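Local coordinates for protein mitochondrial association factor 1 (Toxoplasma gondii, PDB 6BXS) that is encoded by a parasite locus required for manipulating host mitochondria and adopts a macro domain, a fold that binds ADP-ribose in many relatives, at residues K43-V48 against A213-L218; S117-R122 against H150-E155; N164-Y169 against K209-I214. All coordinates share one frame; numbering follows the deposited sequence.

Interaction 1: residues K43-V48 against A213-L218; sequences KRVATV and AIRLPL
Val-45 to Val-48 and Ala-213 to Leu-216 are neighbouring parallel strands in the central sheet of the macro domain, and the pair illustrates how a buried charged group can be accommodated beside such a sheet. The residues pair as Val-45 with Ala-213, Ala-46 with Ile-214 and Thr-47 with Arg-215, joined by a run of backbone bonds such as Ala-46 N to Ala-213 O (2.9 Å) and Val-48 N to Arg-215 O (2.9 Å). Arg-215 shows what one side chain can do on the Val-45 and Thr-47 face. Its CB rests against Val-45 CG1 at 3.8 Å and against Thr-47 OG1 at 3.7 Å. CG stands anti to the backbone N (chi1 -179°), and the chain continues past the same hydroxyl, with CD 3.9 Å from Thr-47 OG1. A bend at chi3 (-62°) then sets the direction of NE, which bonds to Gln-255 OE1, while NH1 reaches Pro-35 O and NH2 makes a salt bridge to Asp-38. The buried guanidinium is therefore gripped through all three nitrogens, and Thr-47 OG1 is held by Leu-36 O. Where the strand of Arg-215 ends, Pro-217 brings CD within 3.2 Å of Val-48 O. Val-48 and Leu-216 run beside each other in the same direction, and Val-48 CG2 and Leu-216 CD2 are only 3.4 Å apart, a close carbon contact.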
loop_
_atom_site.group_PDB
_atom_site.type_symbol
_atom_site.label_atom_id
_atom_site.label_comp_id
_atom_site.label_asym_id
_atom_site.label_seq_id
_atom_site.Cartn_x
_atom_site.Cartn_y
_atom_site.Cartn_z
ATOM N N LYS A 43 17.952 -0.878 1.655
ATOM C CA LYS A 43 17.292 -1.173 0.390
ATOM C C LYS A 43 16.114 -0.231 0.164
ATOM O O LYS A 43 15.712 0.511 1.064
ATOM C CB LYS A 43 16.825 -2.629 0.360
ATOM C CG LYS A 43 15.730 -2.953 1.358
ATOM C CD LYS A 43 15.570 -4.453 1.555
ATOM C CE LYS A 43 16.770 -5.052 2.273
ATOM N NZ LYS A 43 16.457 -6.370 2.887
ATOM N N ARG A 44 15.570 -0.265 -1.047
ATOM C CA ARG A 44 14.496 0.641 -1.428
ATOM C C ARG A 44 13.135 0.066 -1.049
ATOM O O ARG A 44 12.583 -0.779 -1.756
ATOM C CB ARG A 44 14.545 0.924 -2.928
ATOM C CG ARG A 44 15.925 1.319 -3.446
ATOM C CD ARG A 44 15.882 1.625 -4.936
ATOM N NE ARG A 44 14.713 2.432 -5.265
ATOM C CZ ARG A 44 14.640 3.751 -5.112
ATOM N NH1 ARG A 44 13.522 4.388 -5.426
ATOM N NH2 ARG A 44 15.678 4.437 -4.651
ATOM N N VAL A 45 12.605 0.535 0.076
ATOM C CA VAL A 45 11.320 0.071 0.585
ATOM C C VAL A 45 10.218 1.073 0.256
ATOM O O VAL A 45 10.311 2.244 0.618
ATOM C CB VAL A 45 11.365 -0.143 2.109
ATOM C CG1 VAL A 45 10.066 -0.778 2.603
ATOM C CG2 VAL A 45 12.560 -1.004 2.492
ATOM N N ALA A 46 9.182 0.604 -0.434
ATOM C CA ALA A 46 8.018 1.427 -0.741
ATOM C C ALA A 46 6.883 1.096 0.219
ATOM O O ALA A 46 6.438 -0.045 0.293
ATOM C CB ALA A 46 7.576 1.214 -2.180
ATOM N N THR A 47 6.415 2.100 0.953
ATOM C CA THR A 47 5.368 1.891 1.942
ATOM C C THR A 47 3.991 2.139 1.328
ATOM O O THR A 47 3.796 3.092 0.571
ATOM C CB THR A 47 5.573 2.800 3.163
ATOM O OG1 THR A 47 6.877 2.563 3.711
ATOM C CG2 THR A 47 4.522 2.520 4.226
ATOM N N VAL A 48 3.043 1.269 1.666
ATOM C CA VAL A 48 1.707 1.304 1.084
ATOM C C VAL A 48 0.737 2.075 1.971
ATOM O O VAL A 48 0.417 1.652 3.080
ATOM C CB VAL A 48 1.162 -0.121 0.856
ATOM C CG1 VAL A 48 -0.305 -0.086 0.421
ATOM C CG2 VAL A 48 2.009 -0.852 -0.181
ATOM N N ALA A 213 11.398 -3.765 -1.715
ATOM C CA ALA A 213 10.535 -4.262 -0.655
ATOM C C ALA A 213 9.302 -3.380 -0.542
ATOM O O ALA A 213 9.337 -2.210 -0.927
ATOM C CB ALA A 213 11.282 -4.304 0.665
ATOM N N ILE A 214 8.210 -3.948 -0.035
ATOM C CA ILE A 214 7.016 -3.166 0.257
ATOM C C ILE A 214 6.619 -3.313 1.723
ATOM O O ILE A 214 6.549 -4.422 2.257
ATOM C CB ILE A 214 5.827 -3.562 -0.648
ATOM C CG1 ILE A 214 5.669 -5.082 -0.718
ATOM C CG2 ILE A 214 6.026 -2.988 -2.044
ATOM C CD1 ILE A 214 4.421 -5.525 -1.464
ATOM N N ARG A 215 6.376 -2.172 2.363
ATOM C CA ARG A 215 5.968 -2.123 3.760
ATOM C C ARG A 215 4.461 -1.906 3.846
ATOM O O ARG A 215 3.956 -0.849 3.463
ATOM C CB ARG A 215 6.724 -1.012 4.493
ATOM C CG ARG A 215 6.396 -0.883 5.971
ATOM C CD ARG A 215 7.405 0.016 6.675
ATOM N NE ARG A 215 8.759 -0.533 6.618
ATOM C CZ ARG A 215 9.838 0.064 7.116
ATOM N NH1 ARG A 215 9.738 1.243 7.716
ATOM N NH2 ARG A 215 11.025 -0.519 7.011
ATOM N N LEU A 216 3.755 -2.912 4.353
ATOM C CA LEU A 216 2.295 -2.934 4.330
ATOM C C LEU A 216 1.676 -2.730 5.710
ATOM O O LEU A 216 2.196 -3.237 6.704
ATOM C CB LEU A 216 1.800 -4.268 3.766
ATOM C CG LEU A 216 2.259 -4.635 2.356
ATOM C CD1 LEU A 216 2.042 -6.112 2.088
ATOM C CD2 LEU A 216 1.514 -3.795 1.344
ATOM N N PRO A 217 0.559 -1.989 5.776
ATOM C CA PRO A 217 -0.273 -2.045 6.978
ATOM C C PRO A 217 -1.232 -3.223 6.882
ATOM O O PRO A 217 -1.245 -3.897 5.850
ATOM C CB PRO A 217 -1.023 -0.716 6.941
ATOM C CG PRO A 217 -1.201 -0.464 5.483
ATOM C CD PRO A 217 0.052 -0.989 4.816
ATOM N N LEU A 218 -2.013 -3.477 7.925
ATOM C CA LEU A 218 -3.125 -4.410 7.806
ATOM C C LEU A 218 -4.291 -3.671 7.161
ATOM O O LEU A 218 -5.024 -2.944 7.832
ATOM C CB LEU A 218 -3.528 -4.981 9.162
ATOM C CG LEU A 218 -4.705 -5.961 9.119
ATOM C CD1 LEU A 218 -4.295 -7.283 8.480
ATOM C CD2 LEU A 218 -5.271 -6.177 10.512
#

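Interaction 2: residues S117-R122 against H150-E155; sequences SRVFAR and HILKPE
Ala-121 and Arg-122 both donate their backbone N-H groups to Ile-151 O, the signature of a classic beta bulge, here between two antiparallel strands of the macro-domain sheet. Of the two donors, Arg-122 N lies in the carbonyl plane on a lone pair of Ile-151 O, 3.3 Å from it. Beyond the bulge Arg-122 O takes Ile-151 N at 2.8 Å. Before it, Lys-153 N gives an essentially straight bond (179°) to Val-119 O. Side chains fill in around this frame. Phe-120, its CG anti to the carbonyl carbon (chi1 -54°), has its ring against His-150, CD1 3.6 Å from His-150 CB and CE1 over one face of the imidazole, toward the rim. The two ring planes meet obliquely, at 39°. Leu-152 CD2 adds a contact to Phe-120 CD1 at 3.8 Å, and Val-119 CG1 sits over the centre of one phenyl face. The aliphatic part of Lys-153 packs on the loop backbone, CD 3.3 Å from Arg-118 O, and its NZ is held by Gly-114 O. A second shell fixes the first: His-150 is anchored by Gln-94 at NE2 and Ser-123 at ND1, and helix 83-103 packs against Phe-120 through Ser-90 and Ile-93. Ser-117, itself bonded to Glu-89, shapes the approach to the strand in an ST turn and ST motif, its OG receiving Val-119 N and, at 3.1 Å, Phe-120 N.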
loop_
_atom_site.group_PDB
_atom_site.type_symbol
_atom_site.label_atom_id
_atom_site.label_comp_id
_atom_site.label_asym_id
_atom_site.label_seq_id
_atom_site.Cartn_x
_atom_site.Cartn_y
_atom_site.Cartn_z
ATOM N N SER A 117 3.799 19.195 -10.654
ATOM C CA SER A 117 3.711 18.992 -9.209
ATOM C C SER A 117 5.024 19.314 -8.506
ATOM O O SER A 117 6.096 19.213 -9.102
ATOM C CB SER A 117 3.305 17.551 -8.894
ATOM O OG SER A 117 3.196 17.351 -7.493
ATOM N N ARG A 118 4.925 19.700 -7.235
ATOM C CA ARG A 118 6.100 19.922 -6.397
ATOM C C ARG A 118 6.325 18.726 -5.475
ATOM O O ARG A 118 7.341 18.648 -4.781
ATOM C CB ARG A 118 5.947 21.196 -5.560
ATOM C CG ARG A 118 5.330 22.378 -6.294
ATOM C CD ARG A 118 6.046 23.676 -5.947
ATOM N NE ARG A 118 5.240 24.859 -6.254
ATOM C CZ ARG A 118 4.568 25.581 -5.357
ATOM N NH1 ARG A 118 4.590 25.264 -4.067
ATOM N NH2 ARG A 118 3.870 26.636 -5.754
ATOM N N VAL A 119 5.370 17.799 -5.474
ATOM C CA VAL A 119 5.396 16.651 -4.574
ATOM C C VAL A 119 5.781 15.372 -5.310
ATOM O O VAL A 119 6.671 14.640 -4.878
ATOM C CB VAL A 119 4.023 16.451 -3.897
ATOM C CG1 VAL A 119 4.008 15.177 -3.061
ATOM C CG2 VAL A 119 3.674 17.661 -3.035
ATOM N N PHE A 120 5.096 15.111 -6.421
ATOM C CA PHE A 120 5.265 13.865 -7.161
ATOM C C PHE A 120 6.090 14.059 -8.427
ATOM O O PHE A 120 5.790 14.929 -9.242
ATOM C CB PHE A 120 3.898 13.281 -7.518
ATOM C CG PHE A 120 2.988 13.114 -6.336
ATOM C CD1 PHE A 120 3.194 12.089 -5.430
ATOM C CD2 PHE A 120 1.926 13.980 -6.132
ATOM C CE1 PHE A 120 2.362 11.930 -4.341
ATOM C CE2 PHE A 120 1.089 13.825 -5.044
ATOM C CZ PHE A 120 1.307 12.799 -4.148
ATOM N N ALA A 121 7.127 13.241 -8.582
ATOM C CA ALA A 121 7.967 13.262 -9.777
ATOM C C ALA A 121 7.305 12.503 -10.921
ATOM O O ALA A 121 7.332 12.937 -12.073
ATOM C CB ALA A 121 9.330 12.666 -9.475
ATOM N N ARG A 122 6.727 11.353 -10.592
ATOM C CA ARG A 122 6.017 10.541 -11.569
ATOM C C ARG A 122 4.991 9.679 -10.851
ATOM O O ARG A 122 5.217 9.259 -9.715
ATOM C CB ARG A 122 6.991 9.677 -12.365
ATOM C CG ARG A 122 6.433 9.194 -13.691
ATOM C CD ARG A 122 7.528 9.018 -14.715
ATOM N NE ARG A 122 6.989 8.829 -16.062
ATOM C CZ ARG A 122 7.072 9.710 -17.059
ATOM N NH1 ARG A 122 7.691 10.875 -16.901
ATOM N NH2 ARG A 122 6.536 9.415 -18.236
ATOM N N HIS A 150 3.854 6.178 -6.639
ATOM C CA HIS A 150 4.401 7.512 -6.879
ATOM C C HIS A 150 5.898 7.572 -6.605
ATOM O O HIS A 150 6.364 7.123 -5.558
ATOM C CB HIS A 150 3.700 8.555 -6.003
ATOM C CG HIS A 150 2.211 8.585 -6.159
ATOM N ND1 HIS A 150 1.587 9.196 -7.225
ATOM C CD2 HIS A 150 1.224 8.100 -5.371
ATOM C CE1 HIS A 150 0.277 9.074 -7.093
ATOM N NE2 HIS A 150 0.032 8.413 -5.976
ATOM N N ILE A 151 6.642 8.131 -7.552
ATOM C CA ILE A 151 8.016 8.536 -7.299
ATOM C C ILE A 151 7.988 9.961 -6.765
ATOM O O ILE A 151 7.588 10.884 -7.469
ATOM C CB ILE A 151 8.890 8.467 -8.565
ATOM C CG1 ILE A 151 8.822 7.066 -9.178
ATOM C CG2 ILE A 151 10.331 8.844 -8.227
ATOM C CD1 ILE A 151 9.620 6.907 -10.457
ATOM N N LEU A 152 8.407 10.133 -5.517
ATOM C CA LEU A 152 8.379 11.440 -4.871
ATOM C C LEU A 152 9.557 12.300 -5.307
ATOM O O LEU A 152 10.637 11.787 -5.601
ATOM C CB LEU A 152 8.390 11.277 -3.350
ATOM C CG LEU A 152 7.209 10.522 -2.738
ATOM C CD1 LEU A 152 7.451 10.292 -1.255
ATOM C CD2 LEU A 152 5.905 11.276 -2.956
ATOM N N LYS A 153 9.345 13.613 -5.351
ATOM C CA LYS A 153 10.434 14.536 -5.645
ATOM C C LYS A 153 11.399 14.542 -4.462
ATOM O O LYS A 153 11.002 14.228 -3.338
ATOM C CB LYS A 153 9.910 15.946 -5.923
ATOM C CG LYS A 153 8.913 16.032 -7.072
ATOM C CD LYS A 153 8.745 17.466 -7.548
ATOM C CE LYS A 153 9.543 17.731 -8.816
ATOM N NZ LYS A 153 8.837 17.233 -10.027
ATOM N N PRO A 154 12.673 14.892 -4.709
ATOM C CA PRO A 154 13.674 14.869 -3.634
ATOM C C PRO A 154 13.307 15.755 -2.447
ATOM O O PRO A 154 13.719 15.476 -1.323
ATOM C CB PRO A 154 14.941 15.391 -4.323
ATOM C CG PRO A 154 14.730 15.124 -5.769
ATOM C CD PRO A 154 13.263 15.285 -6.000
ATOM N N GLU A 155 12.532 16.805 -2.693
ATOM C CA GLU A 155 12.244 17.779 -1.644
ATOM C C GLU A 155 11.091 17.356 -0.728
ATOM O O GLU A 155 10.746 18.085 0.201
ATOM C CB GLU A 155 11.934 19.145 -2.252
ATOM C CG GLU A 155 13.036 19.698 -3.144
ATOM C CD GLU A 155 12.982 19.159 -4.563
ATOM O OE1 GLU A 155 12.187 18.233 -4.830
ATOM O OE2 GLU A 155 13.742 19.667 -5.414
#

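Interaction 3: residues N164-Y169 against K209-I214; sequences NDVMLY and KPVEAI
Asp-165 swings CG between its backbone N and carbonyl carbon (chi1 64°), while Lys-209, extended through chi3, turns NZ aside only at its last bond (chi4 -65°). These torsions bring carboxylate and ammonium together between the loop residues that precede the two strands, in a salt bridge from Asp-165 OD2 to Lys-209 NZ of 3.1 Å. The two side chains cross at about a right angle, and OD2 presses against the end of the lysine rather than its nitrogen alone, lying 3.0 Å from Lys-209 CE. The other carboxylate oxygen, OD1, is taken by Arg-44 in a second salt bridge, so that Asp-165 serves two cations, a setting that would probably favour its charged form. Within the strand that follows, from Val-166 on, the chemistry turns apolar. Val-166 CG1 meets Val-211 CG2 at 3.9 Å, and Leu-168 CD1 meets Ile-214 CG2 at 4.1 Å, each pair crossing obliquely. No backbone bond pairs the segments, since strands 166-170 and 213-216 are not neighbours in the macro-domain sheet. Strand 45-50 runs between them, and its small Ala-46 touches Val-166, Leu-168 and Val-211, leaving the larger residues to meet across it. Helix 179-202 packs here too, its Val-197 touching both Val-211 and Ile-214, while on the other flank of strand 166-170 Leu-149 of strand 147-152 adjoins Val-166.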
loop_
_atom_site.group_PDB
_atom_site.type_symbol
_atom_site.label_atom_id
_atom_site.label_comp_id
_atom_site.label_asym_id
_atom_site.label_seq_id
_atom_site.Cartn_x
_atom_site.Cartn_y
_atom_site.Cartn_z
ATOM N N ASN A 164 14.085 6.297 -0.180
ATOM C CA ASN A 164 12.740 6.392 0.391
ATOM C C ASN A 164 11.750 7.142 -0.505
ATOM O O ASN A 164 10.703 7.584 -0.038
ATOM C CB ASN A 164 12.801 7.082 1.760
ATOM C CG ASN A 164 13.542 6.259 2.796
ATOM O OD1 ASN A 164 13.630 5.037 2.688
ATOM N ND2 ASN A 164 14.074 6.930 3.812
ATOM N N ASP A 165 12.070 7.263 -1.790
ATOM C CA ASP A 165 11.311 8.141 -2.680
ATOM C C ASP A 165 10.261 7.414 -3.522
ATOM O O ASP A 165 9.847 7.915 -4.568
ATOM C CB ASP A 165 12.272 8.892 -3.602
ATOM C CG ASP A 165 13.021 7.972 -4.540
ATOM O OD1 ASP A 165 12.986 6.740 -4.332
ATOM O OD2 ASP A 165 13.657 8.484 -5.482
ATOM N N VAL A 166 9.842 6.234 -3.073
ATOM C CA VAL A 166 8.710 5.540 -3.680
ATOM C C VAL A 166 7.662 5.221 -2.624
ATOM O O VAL A 166 7.983 4.694 -1.558
ATOM C CB VAL A 166 9.132 4.233 -4.376
ATOM C CG1 VAL A 166 7.914 3.519 -4.960
ATOM C CG2 VAL A 166 10.150 4.512 -5.466
ATOM N N MET A 167 6.411 5.548 -2.931
ATOM C CA MET A 167 5.290 5.202 -2.071
ATOM C C MET A 167 4.199 4.554 -2.902
ATOM O O MET A 167 4.146 4.730 -4.119
ATOM C CB MET A 167 4.737 6.438 -1.350
ATOM C CG MET A 167 4.133 7.495 -2.269
ATOM S SD MET A 167 3.193 8.755 -1.378
ATOM C CE MET A 167 1.720 7.846 -0.912
ATOM N N LEU A 168 3.342 3.790 -2.236
ATOM C CA LEU A 168 2.136 3.273 -2.856
ATOM C C LEU A 168 0.917 3.755 -2.080
ATOM O O LEU A 168 1.022 4.171 -0.926
ATOM C CB LEU A 168 2.161 1.745 -2.923
ATOM C CG LEU A 168 3.041 1.128 -4.016
ATOM C CD1 LEU A 168 4.243 0.445 -3.398
ATOM C CD2 LEU A 168 2.251 0.150 -4.875
ATOM N N TYR A 169 -0.232 3.692 -2.739
ATOM C CA TYR A 169 -1.502 4.141 -2.184
ATOM C C TYR A 169 -2.556 3.166 -2.686
ATOM O O TYR A 169 -2.660 2.930 -3.890
ATOM C CB TYR A 169 -1.803 5.583 -2.615
ATOM C CG TYR A 169 -3.076 6.201 -2.057
ATOM C CD1 TYR A 169 -4.330 5.794 -2.501
ATOM C CD2 TYR A 169 -3.020 7.225 -1.118
ATOM C CE1 TYR A 169 -5.488 6.372 -2.008
ATOM C CE2 TYR A 169 -4.175 7.810 -0.619
ATOM C CZ TYR A 169 -5.405 7.380 -1.069
ATOM O OH TYR A 169 -6.557 7.955 -0.579
ATOM N N LYS A 209 15.165 3.078 -10.164
ATOM C CA LYS A 209 14.534 3.174 -8.855
ATOM C C LYS A 209 13.564 2.022 -8.625
ATOM O O LYS A 209 12.354 2.224 -8.537
ATOM C CB LYS A 209 13.818 4.516 -8.720
ATOM C CG LYS A 209 14.774 5.694 -8.770
ATOM C CD LYS A 209 14.173 6.951 -8.178
ATOM C CE LYS A 209 15.242 8.015 -7.973
ATOM N NZ LYS A 209 16.251 7.604 -6.951
ATOM N N PRO A 210 14.104 0.802 -8.518
ATOM C CA PRO A 210 13.285 -0.390 -8.287
ATOM C C PRO A 210 12.696 -0.433 -6.886
ATOM O O PRO A 210 13.285 0.110 -5.949
ATOM C CB PRO A 210 14.276 -1.538 -8.488
ATOM C CG PRO A 210 15.592 -0.953 -8.129
ATOM C CD PRO A 210 15.539 0.476 -8.586
ATOM N N VAL A 211 11.541 -1.073 -6.752
ATOM C CA VAL A 211 10.980 -1.365 -5.442
ATOM C C VAL A 211 11.503 -2.724 -5.002
ATOM O O VAL A 211 11.155 -3.751 -5.585
ATOM C CB VAL A 211 9.447 -1.373 -5.458
ATOM C CG1 VAL A 211 8.904 -1.628 -4.057
ATOM C CG2 VAL A 211 8.915 -0.055 -6.006
ATOM N N GLU A 212 12.342 -2.722 -3.973
ATOM C CA GLU A 212 13.006 -3.937 -3.520
ATOM C C GLU A 212 12.254 -4.559 -2.349
ATOM O O GLU A 212 12.435 -5.734 -2.033
ATOM C CB GLU A 212 14.454 -3.627 -3.138
ATOM C CG GLU A 212 15.168 -2.779 -4.186
ATOM C CD GLU A 212 16.629 -2.535 -3.869
ATOM O OE1 GLU A 212 17.485 -2.868 -4.717
ATOM O OE2 GLU A 212 16.924 -1.994 -2.784
ATOM N N ALA A 213 11.398 -3.765 -1.715
ATOM C CA ALA A 213 10.535 -4.262 -0.655
ATOM C C ALA A 213 9.302 -3.380 -0.542
ATOM O O ALA A 213 9.337 -2.210 -0.927
ATOM C CB ALA A 213 11.282 -4.304 0.665
ATOM N N ILE A 214 8.210 -3.948 -0.035
ATOM C CA ILE A 214 7.016 -3.166 0.257
ATOM C C ILE A 214 6.619 -3.313 1.723
ATOM O O ILE A 214 6.549 -4.422 2.257
ATOM C CB ILE A 214 5.827 -3.562 -0.648
ATOM C CG1 ILE A 214 5.669 -5.082 -0.718
ATOM C CG2 ILE A 214 6.026 -2.988 -2.044
ATOM C CD1 ILE A 214 4.421 -5.525 -1.464
#

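How the interactions relate
Together the three contacts step across one mixed sheet. Interaction 1 lies deepest, its centre about 7 Å from the centre of the chain; the centre of interaction 3 is about 10 Å from that point and the centre of interaction 2 about 17 Å, though most touching residues of each are buried. Interactions 1 and 3 share Ala-213 and Ile-214 and meet directly where Arg-44 of the first clasps Asp-165 of the third. Interaction 2 stands apart from interaction 1 but adjoins interaction 3 through backbone bonds between strands 147-152 and 166-170. The chemistry follows position: parallel backbone pairing in interaction 1, a bulged antiparallel pairing toward one end of the sheet in interaction 2, and side-chain contacts spanning a strand in interaction 3.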